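Local coordinates for protein import inner membrane translocase subunit TIM21 mitochondrial (Saccharomyces cerevisiae, PDB 2CIU) that helps move presequence-bearing proteins across the mitochondrial inner membrane as a TIM23 complex subunit required to keep the TOM and TIM23 complexes in close contact, at residues 27-31 with 80-85. Numbering follows the deposited sequence.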
loop_
_atom_site.group_PDB
_atom_site.type_symbol
_atom_site.label_atom_id
_atom_site.label_comp_id
_atom_site.label_asym_id
_atom_site.label_seq_id
_atom_site.Cartn_x
_atom_site.Cartn_y
_atom_site.Cartn_z
ATOM N N LEU A 27 4.334 3.963 -13.133
ATOM C CA LEU A 27 2.886 4.125 -13.182
ATOM C C LEU A 27 2.479 5.486 -12.627
ATOM O O LEU A 27 1.493 6.078 -13.064
ATOM C CB LEU A 27 2.185 3.013 -12.381
ATOM C CG LEU A 27 2.373 1.576 -12.885
ATOM C CD1 LEU A 27 1.612 0.612 -11.965
ATOM C CD2 LEU A 27 1.877 1.457 -14.311
ATOM N N LEU A 28 3.246 5.986 -11.663
ATOM C CA LEU A 28 2.962 7.282 -11.057
ATOM C C LEU A 28 3.530 8.416 -11.905
ATOM O O LEU A 28 3.321 9.585 -11.596
ATOM C CB LEU A 28 3.559 7.354 -9.652
ATOM C CG LEU A 28 2.865 6.540 -8.557
ATOM C CD1 LEU A 28 3.746 6.515 -7.315
ATOM C CD2 LEU A 28 1.503 7.149 -8.249
ATOM N N GLN A 29 4.231 8.047 -12.970
ATOM C CA GLN A 29 4.833 9.014 -13.877
ATOM C C GLN A 29 5.744 9.966 -13.111
ATOM O O GLN A 29 5.680 11.188 -13.284
ATOM C CB GLN A 29 3.740 9.785 -14.620
ATOM C CG GLN A 29 2.932 8.895 -15.562
ATOM C CD GLN A 29 1.829 9.638 -16.279
ATOM O OE1 GLN A 29 2.000 10.794 -16.675
ATOM N NE2 GLN A 29 0.690 8.973 -16.472
ATOM N N CYS A 30 6.591 9.389 -12.265
ATOM C CA CYS A 30 7.539 10.171 -11.471
ATOM C C CYS A 30 8.509 10.929 -12.359
ATOM O O CYS A 30 8.921 10.434 -13.401
ATOM C CB CYS A 30 8.357 9.266 -10.558
ATOM S SG CYS A 30 7.411 8.535 -9.203
ATOM N N ASP A 31 8.855 12.133 -11.917
ATOM C CA ASP A 31 9.808 12.987 -12.614
ATOM C C ASP A 31 11.167 12.508 -12.096
ATOM O O ASP A 31 11.754 13.128 -11.216
ATOM C CB ASP A 31 9.563 14.445 -12.208
ATOM C CG ASP A 31 10.423 15.426 -12.979
ATOM O OD1 ASP A 31 11.247 14.984 -13.803
ATOM O OD2 ASP A 31 10.266 16.643 -12.753
ATOM N N SER A 80 2.384 11.507 -6.657
ATOM C CA SER A 80 3.459 12.159 -7.413
ATOM C C SER A 80 2.820 13.441 -7.928
ATOM O O SER A 80 1.631 13.673 -7.719
ATOM C CB SER A 80 3.908 11.311 -8.605
ATOM O OG SER A 80 2.876 11.208 -9.574
ATOM N N LYS A 81 3.597 14.281 -8.602
ATOM C CA LYS A 81 3.036 15.518 -9.138
ATOM C C LYS A 81 1.969 15.248 -10.211
ATOM O O LYS A 81 1.187 16.136 -10.558
ATOM C CB LYS A 81 4.149 16.380 -9.747
ATOM C CG LYS A 81 5.157 16.899 -8.737
ATOM C CD LYS A 81 6.358 17.512 -9.448
ATOM C CE LYS A 81 7.474 17.838 -8.467
ATOM N NZ LYS A 81 8.743 18.158 -9.180
ATOM N N LYS A 82 1.929 14.025 -10.734
ATOM C CA LYS A 82 0.968 13.707 -11.784
ATOM C C LYS A 82 -0.109 12.680 -11.448
ATOM O O LYS A 82 -1.163 12.672 -12.082
ATOM C CB LYS A 82 1.707 13.237 -13.037
ATOM C CG LYS A 82 2.801 14.189 -13.491
ATOM C CD LYS A 82 3.328 13.847 -14.869
ATOM C CE LYS A 82 2.343 14.281 -15.944
ATOM N NZ LYS A 82 2.976 14.339 -17.292
ATOM N N LYS A 83 0.142 11.828 -10.462
ATOM C CA LYS A 83 -0.820 10.773 -10.135
ATOM C C LYS A 83 -0.929 10.451 -8.653
ATOM O O LYS A 83 -0.030 10.736 -7.864
ATOM C CB LYS A 83 -0.414 9.488 -10.862
ATOM C CG LYS A 83 -0.254 9.609 -12.366
ATOM C CD LYS A 83 -1.583 9.793 -13.082
ATOM C CE LYS A 83 -2.412 8.525 -13.059
ATOM N NZ LYS A 83 -3.618 8.653 -13.930
ATOM N N ILE A 84 -2.049 9.839 -8.273
ATOM C CA ILE A 84 -2.238 9.410 -6.899
ATOM C C ILE A 84 -2.558 7.919 -6.947
ATOM O O ILE A 84 -3.453 7.491 -7.683
ATOM C CB ILE A 84 -3.394 10.150 -6.209
ATOM C CG1 ILE A 84 -3.024 11.622 -6.023
ATOM C CG2 ILE A 84 -3.690 9.512 -4.858
ATOM C CD1 ILE A 84 -4.109 12.452 -5.355
ATOM N N ALA A 85 -1.809 7.129 -6.186
ATOM C CA ALA A 85 -2.044 5.691 -6.144
ATOM C C ALA A 85 -2.713 5.337 -4.826
ATOM O O ALA A 85 -2.524 6.017 -3.821
ATOM C CB ALA A 85 -0.714 4.931 -6.261
HETATM O O HOH W 1 3.958 12.033 -17.882
#
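Ser80 OG donates a short 2.6 Å hydrogen bond to Leu28 O, a carbonyl in the turn that ends helix 22-27. Ser80 OG also accepts from Lys82 N (3.2 Å) and Lys83 N (2.9 Å), an ST turn and an ST motif; the hydroxyl proton goes to Leu28 O, which can only accept. A water bridges Gln29 OE1 and Lys82 NZ, 2.6 Å from each, at the exposed margin. Further out, Asp31 OD2 lies 4.2 Å from Lys81 NZ, too far for a salt bridge; the Glu38 carboxylate accepts hydrogen bonds from both backbone nitrogens. Gln29, with positive phi, terminates the helix in a Schellman motif, while 80-83 turn between antiparallel strands 70-79 and 84-92, closed by a hydrogen bond from Ser80 N to Lys83 O (2.8 Å). The contact joins the helix C-terminus to a hairpin of the curved sheet in this intermembrane-space domain, whose family belongs to the NTF2 clan. The aliphatic part of Lys83 lies against the helix end, CG 3.7 Å from Leu28 O, and Lys83 NZ is hydrogen-bonded to Pro110 O. On the buried side, Leu28 CD2 packs on Ala85 CB (3.7 Å) and Lys83 CB (4.0 Å), with Val78 of the partner strand also touching the leucine.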